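Local structure of hydroxymethyldihydropterin pyrophosphokinase-dihydropteroate synthase, putative (Plasmodium vivax, 5Z79) at residues T54-V60 with Y268-S274; I30-A34 with M205-D209. The protein probably catalyses two successive steps of folate synthesis, pyrophosphorylation of 6-hydroxymethyl-7,8-dihydropterin and condensation of the resulting diphosphate with 4-aminobenzoate to dihydropteroate. All blocks are in the same frame, centred on the assembly; numbering follows the deposited sequence.

Contact 1 (T54-V60 with Y268-S274); sequences TVPEYIV and YTKYRYS. With PE0 (pterine), chain K; APC (diphosphomethylphosphonic acid adenosyl ester), chain H.
The pterin pocket of the pyrophosphokinase (HPPK) domain is framed here by a loop, 54-60, extended except for a kink at Tyr58 (phi/psi -102/-43), and the segment 268-274, in which a turn at Tyr268-Tyr271 (Tyr271 N to Tyr268 O, 2.9 Å) leads into a helix with Arg272 as N-cap. CA atoms pair as Thr54-Ser274 (6.2 Å), Glu57-Arg272 (6.7 Å) and Val60-Tyr271 (6.8 Å). Glu57 (chi1 m, chi2 t) reaches the first-turn amides of the helix, which have no acceptor within it: its OE2 accepts from Tyr273 N (2.7 Å), its OE1 from Ser274 N (3.2 Å) and Ser274 OG (2.8 Å). Apolar contacts, Val60 CG2 to Tyr268 CE1 and Val60 CG1 to Tyr271 CB (both 3.7 Å), extend the interface. Pterine donates from N6 to Thr54 OG1 (3.2 Å), and Glu57 N makes a weak bond to pterine N1 (3.5 Å). The extended Arg272 lays a guanidinium face over pterine C6 while NH1 donates to O3G of the ATP analogue APC (2.6 Å), so one side chain touches both ligands. Loop 54-60 leaves strand 43-54, where Thr54 pairs with Phe160 of strand 160-169; Val60 N bonds Asp141 of helix 126-146, and Tyr273 begins helix 273-282.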
loop_
_atom_site.group_PDB
_atom_site.type_symbol
_atom_site.label_atom_id
_atom_site.label_comp_id
_atom_site.label_asym_id
_atom_site.label_seq_id
_atom_site.Cartn_x
_atom_site.Cartn_y
_atom_site.Cartn_z
ATOM N N THR A 54 -8.862 -22.092 16.028
ATOM C CA THR A 54 -7.771 -22.273 16.978
ATOM C C THR A 54 -7.017 -23.559 16.774
ATOM O O THR A 54 -7.564 -24.541 16.255
ATOM C CB THR A 54 -8.223 -22.228 18.460
ATOM O OG1 THR A 54 -9.260 -23.195 18.706
ATOM C CG2 THR A 54 -8.704 -20.847 18.827
ATOM N N VAL A 55 -5.751 -23.534 17.198
ATOM C CA VAL A 55 -4.907 -24.723 17.155
ATOM C C VAL A 55 -5.142 -25.584 18.359
ATOM O O VAL A 55 -5.024 -25.105 19.481
ATOM C CB VAL A 55 -3.424 -24.417 17.127
ATOM C CG1 VAL A 55 -2.620 -25.639 17.593
ATOM C CG2 VAL A 55 -3.070 -24.005 15.715
ATOM N N PRO A 56 -5.430 -26.871 18.127
ATOM C CA PRO A 56 -5.796 -27.755 19.219
ATOM C C PRO A 56 -4.857 -27.694 20.414
ATOM O O PRO A 56 -3.619 -27.581 20.270
ATOM C CB PRO A 56 -5.781 -29.145 18.573
ATOM C CG PRO A 56 -6.092 -28.904 17.122
ATOM C CD PRO A 56 -5.609 -27.509 16.805
ATOM N N GLU A 57 -5.506 -27.722 21.581
ATOM C CA GLU A 57 -4.855 -27.739 22.888
ATOM C C GLU A 57 -5.202 -29.057 23.549
ATOM O O GLU A 57 -6.321 -29.282 23.997
ATOM C CB GLU A 57 -5.299 -26.560 23.769
ATOM C CG GLU A 57 -4.603 -25.233 23.431
ATOM C CD GLU A 57 -5.333 -24.003 24.003
ATOM O OE1 GLU A 57 -6.590 -23.842 23.775
ATOM O OE2 GLU A 57 -4.610 -23.200 24.684
ATOM N N TYR A 58 -4.218 -29.935 23.554
ATOM C CA TYR A 58 -4.337 -31.225 24.158
ATOM C C TYR A 58 -3.635 -31.243 25.519
ATOM O O TYR A 58 -4.169 -31.814 26.486
ATOM C CB TYR A 58 -3.677 -32.239 23.223
ATOM C CG TYR A 58 -4.243 -32.250 21.822
ATOM C CD1 TYR A 58 -5.640 -32.228 21.608
ATOM C CD2 TYR A 58 -3.395 -32.319 20.704
ATOM C CE1 TYR A 58 -6.172 -32.249 20.318
ATOM C CE2 TYR A 58 -3.906 -32.353 19.399
ATOM C CZ TYR A 58 -5.292 -32.314 19.198
ATOM O OH TYR A 58 -5.807 -32.327 17.894
ATOM N N ILE A 59 -2.435 -30.629 25.573
ATOM C CA ILE A 59 -1.546 -30.638 26.766
ATOM C C ILE A 59 -1.450 -29.271 27.528
ATOM O O ILE A 59 -1.101 -28.227 26.950
ATOM C CB ILE A 59 -0.127 -31.226 26.409
ATOM N N VAL A 60 -1.773 -29.335 28.830
ATOM C CA VAL A 60 -1.647 -28.243 29.800
ATOM C C VAL A 60 -0.714 -28.701 30.952
ATOM O O VAL A 60 0.282 -28.053 31.332
ATOM C CB VAL A 60 -3.040 -27.934 30.405
ATOM C CG1 VAL A 60 -2.941 -26.748 31.368
ATOM C CG2 VAL A 60 -4.099 -27.721 29.314
ATOM N N TYR A 268 -11.009 -26.892 32.206
ATOM C CA TYR A 268 -10.055 -26.171 31.353
ATOM C C TYR A 268 -10.297 -24.688 31.135
ATOM O O TYR A 268 -9.548 -24.064 30.400
ATOM C CB TYR A 268 -9.972 -26.848 29.998
ATOM C CG TYR A 268 -9.289 -28.163 30.096
ATOM C CD1 TYR A 268 -7.902 -28.251 30.077
ATOM C CD2 TYR A 268 -10.014 -29.322 30.231
ATOM C CE1 TYR A 268 -7.264 -29.462 30.155
ATOM C CE2 TYR A 268 -9.380 -30.544 30.324
ATOM C CZ TYR A 268 -8.009 -30.598 30.277
ATOM O OH TYR A 268 -7.409 -31.808 30.373
ATOM N N THR A 269 -11.292 -24.110 31.791
ATOM C CA THR A 269 -11.671 -22.752 31.480
ATOM C C THR A 269 -10.492 -21.793 31.488
ATOM O O THR A 269 -10.335 -21.002 30.573
ATOM C CB THR A 269 -12.754 -22.199 32.418
ATOM O OG1 THR A 269 -13.927 -23.035 32.380
ATOM C CG2 THR A 269 -13.147 -20.817 31.961
ATOM N N LYS A 270 -9.651 -21.850 32.510
ATOM C CA LYS A 270 -8.565 -20.873 32.619
ATOM C C LYS A 270 -7.270 -21.372 32.003
ATOM O O LYS A 270 -6.279 -20.658 32.011
ATOM C CB LYS A 270 -8.390 -20.402 34.080
ATOM C CG LYS A 270 -7.315 -21.080 34.919
ATOM C CD LYS A 270 -7.533 -20.775 36.407
ATOM C CE LYS A 270 -6.272 -20.714 37.254
ATOM N NZ LYS A 270 -6.683 -20.764 38.689
ATOM N N TYR A 271 -7.286 -22.576 31.443
ATOM C CA TYR A 271 -6.072 -23.176 30.902
ATOM C C TYR A 271 -6.015 -23.333 29.363
ATOM O O TYR A 271 -4.973 -23.707 28.832
ATOM C CB TYR A 271 -5.865 -24.541 31.532
ATOM C CG TYR A 271 -5.822 -24.562 33.040
ATOM C CD1 TYR A 271 -4.748 -24.043 33.729
ATOM C CD2 TYR A 271 -6.834 -25.150 33.768
ATOM C CE1 TYR A 271 -4.689 -24.091 35.105
ATOM C CE2 TYR A 271 -6.785 -25.208 35.147
ATOM C CZ TYR A 271 -5.713 -24.673 35.812
ATOM O OH TYR A 271 -5.667 -24.730 37.186
ATOM N N ARG A 272 -7.109 -23.077 28.650
ATOM C CA ARG A 272 -7.100 -23.059 27.178
ATOM C C ARG A 272 -7.176 -21.671 26.593
ATOM O O ARG A 272 -8.044 -20.881 26.912
ATOM C CB ARG A 272 -8.275 -23.826 26.614
ATOM C CG ARG A 272 -7.996 -25.288 26.490
ATOM C CD ARG A 272 -9.237 -26.052 26.107
ATOM N NE ARG A 272 -8.955 -27.478 26.216
ATOM C CZ ARG A 272 -9.872 -28.443 26.303
ATOM N NH1 ARG A 272 -11.183 -28.157 26.285
ATOM N NH2 ARG A 272 -9.460 -29.714 26.408
ATOM N N TYR A 273 -6.276 -21.373 25.690
ATOM C CA TYR A 273 -6.323 -20.112 25.031
ATOM C C TYR A 273 -7.703 -20.025 24.390
ATOM O O TYR A 273 -8.421 -19.067 24.625
ATOM C CB TYR A 273 -5.161 -19.984 24.036
ATOM C CG TYR A 273 -5.075 -18.638 23.355
ATOM C CD1 TYR A 273 -4.784 -17.474 24.069
ATOM C CD2 TYR A 273 -5.304 -18.525 22.004
ATOM C CE1 TYR A 273 -4.713 -16.235 23.445
ATOM C CE2 TYR A 273 -5.251 -17.293 21.362
ATOM C CZ TYR A 273 -4.956 -16.146 22.077
ATOM O OH TYR A 273 -4.913 -14.940 21.381
ATOM N N SER A 274 -8.114 -21.057 23.663
ATOM C CA SER A 274 -9.320 -20.982 22.857
ATOM C C SER A 274 -10.528 -20.552 23.663
ATOM O O SER A 274 -11.357 -19.793 23.195
ATOM C CB SER A 274 -9.590 -22.317 22.213
ATOM O OG SER A 274 -9.272 -23.324 23.127
HETATM C C1 PE0 K . -11.071 -28.448 22.022
HETATM C C4 PE0 K . -11.541 -27.360 21.180
HETATM O O4 PE0 K . -12.685 -27.331 20.714
HETATM N N2 PE0 K . -10.668 -26.409 20.886
HETATM C C3 PE0 K . -9.415 -26.413 21.337
HETATM N N6 PE0 K . -8.629 -25.387 20.990
HETATM N N1 PE0 K . -8.941 -27.379 22.127
HETATM C C2 PE0 K . -9.709 -28.394 22.468
HETATM N N3 PE0 K . -9.258 -29.366 23.225
HETATM C C6 PE0 K . -10.035 -30.384 23.576
HETATM C C5 PE0 K . -11.329 -30.448 23.140
HETATM N N4 PE0 K . -11.812 -29.484 22.372
HETATM P PG APC H . -13.903 -30.655 26.391
HETATM O O1G APC H . -14.118 -29.959 25.065
HETATM O O2G APC H . -15.168 -30.755 27.212
HETATM O O3G APC H . -12.737 -30.089 27.171
HETATM P PB APC H . -14.326 -33.390 25.427
HETATM O O1B APC H . -13.394 -34.337 24.721
HETATM O O2B APC H . -15.414 -32.803 24.577
HETATM O O3B APC H . -13.495 -32.181 26.050
HETATM P PA APC H . -16.880 -34.374 26.800
HETATM O O1A APC H . -17.255 -35.094 25.534
HETATM O O2A APC H . -17.500 -33.014 26.989
HETATM C C3A APC H . -15.065 -34.223 26.875
HETATM O "O5'" APC H . -17.311 -35.300 28.030
HETATM C "C5'" APC H . -16.402 -35.961 28.948
HETATM C "C4'" APC H . -16.878 -35.745 30.363
HETATM O "O4'" APC H . -16.958 -34.320 30.612
HETATM C "C3'" APC H . -18.262 -36.316 30.713
HETATM O "O3'" APC H . -18.154 -37.231 31.789
HETATM C "C2'" APC H . -19.115 -35.092 31.078
HETATM O "O2'" APC H . -19.940 -35.279 32.206
HETATM C "C1'" APC H . -18.069 -34.043 31.425
HETATM N N9 APC H . -18.503 -32.675 31.165
HETATM C C8 APC H . -18.949 -32.133 29.982
HETATM N N7 APC H . -19.250 -30.856 30.069
HETATM C C5 APC H . -18.977 -30.534 31.392
HETATM C C6 APC H . -19.082 -29.331 32.120
HETATM N N6 APC H . -19.496 -28.180 31.603
HETATM N N1 APC H . -18.719 -29.358 33.422
HETATM C C2 APC H . -18.294 -30.521 33.937
HETATM N N3 APC H . -18.154 -31.708 33.359
HETATM C C4 APC H . -18.516 -31.648 32.071
#

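Contact 2 (I30-A34 with M205-D209). With APC (diphosphomethylphosphonic acid adenosyl ester), chain H.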
loop_
_atom_site.group_PDB
_atom_site.type_symbol
_atom_site.label_atom_id
_atom_site.label_comp_id
_atom_site.label_asym_id
_atom_site.label_seq_id
_atom_site.Cartn_x
_atom_site.Cartn_y
_atom_site.Cartn_z
ATOM N N ILE A 30 -23.503 -25.968 11.630
ATOM C CA ILE A 30 -23.415 -26.822 12.789
ATOM C C ILE A 30 -23.521 -25.985 14.066
ATOM O O ILE A 30 -24.209 -26.358 14.993
ATOM C CB ILE A 30 -22.120 -27.658 12.769
ATOM C CG1 ILE A 30 -22.272 -28.877 11.859
ATOM C CG2 ILE A 30 -21.753 -28.142 14.157
ATOM C CD1 ILE A 30 -20.958 -29.554 11.513
ATOM N N LEU A 31 -22.850 -24.852 14.135
ATOM C CA LEU A 31 -22.900 -24.046 15.366
ATOM C C LEU A 31 -24.238 -23.356 15.447
ATOM O O LEU A 31 -24.811 -23.261 16.497
ATOM C CB LEU A 31 -21.740 -23.023 15.457
ATOM C CG LEU A 31 -20.328 -23.657 15.371
ATOM C CD1 LEU A 31 -19.291 -22.659 14.915
ATOM C CD2 LEU A 31 -19.895 -24.277 16.687
ATOM N N GLU A 32 -24.772 -22.897 14.333
ATOM C CA GLU A 32 -25.999 -22.138 14.364
ATOM C C GLU A 32 -27.146 -23.086 14.560
ATOM O O GLU A 32 -28.133 -22.718 15.242
ATOM C CB GLU A 32 -26.159 -21.279 13.113
ATOM C CG GLU A 32 -25.200 -20.076 13.126
ATOM C CD GLU A 32 -25.432 -19.067 12.007
ATOM O OE1 GLU A 32 -26.064 -19.442 10.981
ATOM O OE2 GLU A 32 -24.974 -17.902 12.170
ATOM N N THR A 33 -27.049 -24.313 14.058
ATOM C CA THR A 33 -28.015 -25.305 14.545
ATOM C C THR A 33 -27.933 -25.482 16.100
ATOM O O THR A 33 -28.951 -25.552 16.772
ATOM C CB THR A 33 -27.908 -26.661 13.812
ATOM O OG1 THR A 33 -28.433 -26.557 12.465
ATOM C CG2 THR A 33 -28.681 -27.759 14.590
ATOM N N ALA A 34 -26.724 -25.536 16.664
ATOM C CA ALA A 34 -26.532 -25.783 18.101
ATOM C C ALA A 34 -26.949 -24.609 18.965
ATOM O O ALA A 34 -27.316 -24.804 20.103
ATOM C CB ALA A 34 -25.096 -26.169 18.393
ATOM N N MET A 205 -18.042 -33.727 16.018
ATOM C CA MET A 205 -18.972 -32.930 15.224
ATOM C C MET A 205 -19.457 -31.632 15.863
ATOM O O MET A 205 -19.440 -30.574 15.225
ATOM C CB MET A 205 -20.196 -33.727 14.877
ATOM C CG MET A 205 -21.099 -32.841 14.068
ATOM S SD MET A 205 -22.572 -33.657 13.550
ATOM C CE MET A 205 -23.328 -32.204 12.838
ATOM N N ILE A 206 -19.944 -31.762 17.103
ATOM C CA ILE A 206 -20.313 -30.629 17.932
ATOM C C ILE A 206 -19.990 -31.041 19.367
ATOM O O ILE A 206 -20.025 -32.232 19.700
ATOM C CB ILE A 206 -21.798 -30.234 17.716
ATOM C CG1 ILE A 206 -22.270 -29.132 18.665
ATOM C CG2 ILE A 206 -22.692 -31.444 17.863
ATOM C CD1 ILE A 206 -21.725 -27.775 18.339
ATOM N N ASP A 207 -19.599 -30.060 20.185
ATOM C CA ASP A 207 -19.411 -30.270 21.603
ATOM C C ASP A 207 -19.709 -29.035 22.435
ATOM O O ASP A 207 -19.027 -28.013 22.266
ATOM C CB ASP A 207 -17.992 -30.698 21.912
ATOM C CG ASP A 207 -17.933 -31.451 23.232
ATOM O OD1 ASP A 207 -18.662 -32.495 23.269
ATOM O OD2 ASP A 207 -17.220 -31.020 24.222
ATOM N N ILE A 208 -20.651 -29.163 23.375
ATOM C CA ILE A 208 -21.177 -28.022 24.118
ATOM C C ILE A 208 -21.002 -28.199 25.621
ATOM O O ILE A 208 -21.684 -29.032 26.242
ATOM C CB ILE A 208 -22.683 -27.800 23.866
ATOM C CG1 ILE A 208 -23.033 -27.821 22.370
ATOM C CG2 ILE A 208 -23.110 -26.449 24.414
ATOM C CD1 ILE A 208 -24.476 -28.153 22.089
ATOM N N ASP A 209 -20.129 -27.381 26.214
ATOM C CA ASP A 209 -19.795 -27.492 27.617
ATOM C C ASP A 209 -20.205 -26.236 28.415
ATOM O O ASP A 209 -20.294 -25.142 27.882
ATOM C CB ASP A 209 -18.301 -27.803 27.752
ATOM C CG ASP A 209 -17.813 -28.997 26.829
ATOM O OD1 ASP A 209 -18.423 -30.107 26.809
ATOM O OD2 ASP A 209 -16.757 -28.837 26.142
HETATM P PG APC H . -13.903 -30.655 26.391
HETATM O O1G APC H . -14.118 -29.959 25.065
HETATM O O2G APC H . -15.168 -30.755 27.212
HETATM O O3G APC H . -12.737 -30.089 27.171
HETATM P PB APC H . -14.326 -33.390 25.427
HETATM O O1B APC H . -13.394 -34.337 24.721
HETATM O O2B APC H . -15.414 -32.803 24.577
HETATM O O3B APC H . -13.495 -32.181 26.050
HETATM P PA APC H . -16.880 -34.374 26.800
HETATM O O1A APC H . -17.255 -35.094 25.534
HETATM O O2A APC H . -17.500 -33.014 26.989
HETATM C C3A APC H . -15.065 -34.223 26.875
HETATM O "O5'" APC H . -17.311 -35.300 28.030
HETATM C "C5'" APC H . -16.402 -35.961 28.948
HETATM C "C4'" APC H . -16.878 -35.745 30.363
HETATM O "O4'" APC H . -16.958 -34.320 30.612
HETATM C "C3'" APC H . -18.262 -36.316 30.713
HETATM O "O3'" APC H . -18.154 -37.231 31.789
HETATM C "C2'" APC H . -19.115 -35.092 31.078
HETATM O "O2'" APC H . -19.940 -35.279 32.206
HETATM C "C1'" APC H . -18.069 -34.043 31.425
HETATM N N9 APC H . -18.503 -32.675 31.165
HETATM C C8 APC H . -18.949 -32.133 29.982
HETATM N N7 APC H . -19.250 -30.856 30.069
HETATM C C5 APC H . -18.977 -30.534 31.392
HETATM C C6 APC H . -19.082 -29.331 32.120
HETATM N N6 APC H . -19.496 -28.180 31.603
HETATM N N1 APC H . -18.719 -29.358 33.422
HETATM C C2 APC H . -18.294 -30.521 33.937
HETATM N N3 APC H . -18.154 -31.708 33.359
HETATM C C4 APC H . -18.516 -31.648 32.071
#
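Helix-on-sheet packing of the HPPK alpha/beta domain joins helix 27-42 to the N-terminal part of strand 207-213, an outermost strand of the antiparallel sheet within this chain, and to the residues leading into it. The closest CA pair is Ile30-Ile206, 7.1 Å apart, and 240 Å² is buried in total. The interface is apolar: Ala34 CB meets Ile206 CD1 (3.7 Å) and Ile208 CD1 (4.2 Å), Leu31 CD2 approaches Ile206 CD1 (4.3 Å), and Ile30 CG2 lies 4.1 Å from Ile206 CB. Ile30 and Ala34, one helical turn apart, both point toward the strand. Met205, all-trans, brings its CE to 3.6 Å from Ile30 CG1, while its O bonds Thr21 of strand 13-21. Alternation along 206-209 gives the two faces different tasks: Ile206 and Ile208 pack on the helix, whereas Asp207 and Asp209 serve the ATP-analogue pocket, with Arg204 forming a salt bridge to Asp207. Asp207 OD2 lies 2.6 Å from APC O2B, and Asp209 OD2 lies 2.7 Å from APC O2G.

In the fold
Both contacts belong to the HPPK domain, with centres 18 Å apart and nearest atoms about 6 Å apart, so they do not touch. Their segments alternate along the chain, in the order 30-34, 54-60, 205-209, 268-274. The six-stranded antiparallel sheet relates them: strand 43-54 ends at contact 1, contact 2 lies at the N-terminal part of strand 207-213, and strands 160-169 and 13-21 lie between these two. The ATP analogue bridges the sites, reached by Arg272 from contact 1 and by Asp207 and Asp209 from contact 2. Its terminal phosphate group is thus approached from both, and pterine occupies contact 1, an arrangement consistent with pyrophosphoryl transfer from ATP to pterin, which the ligands mimic.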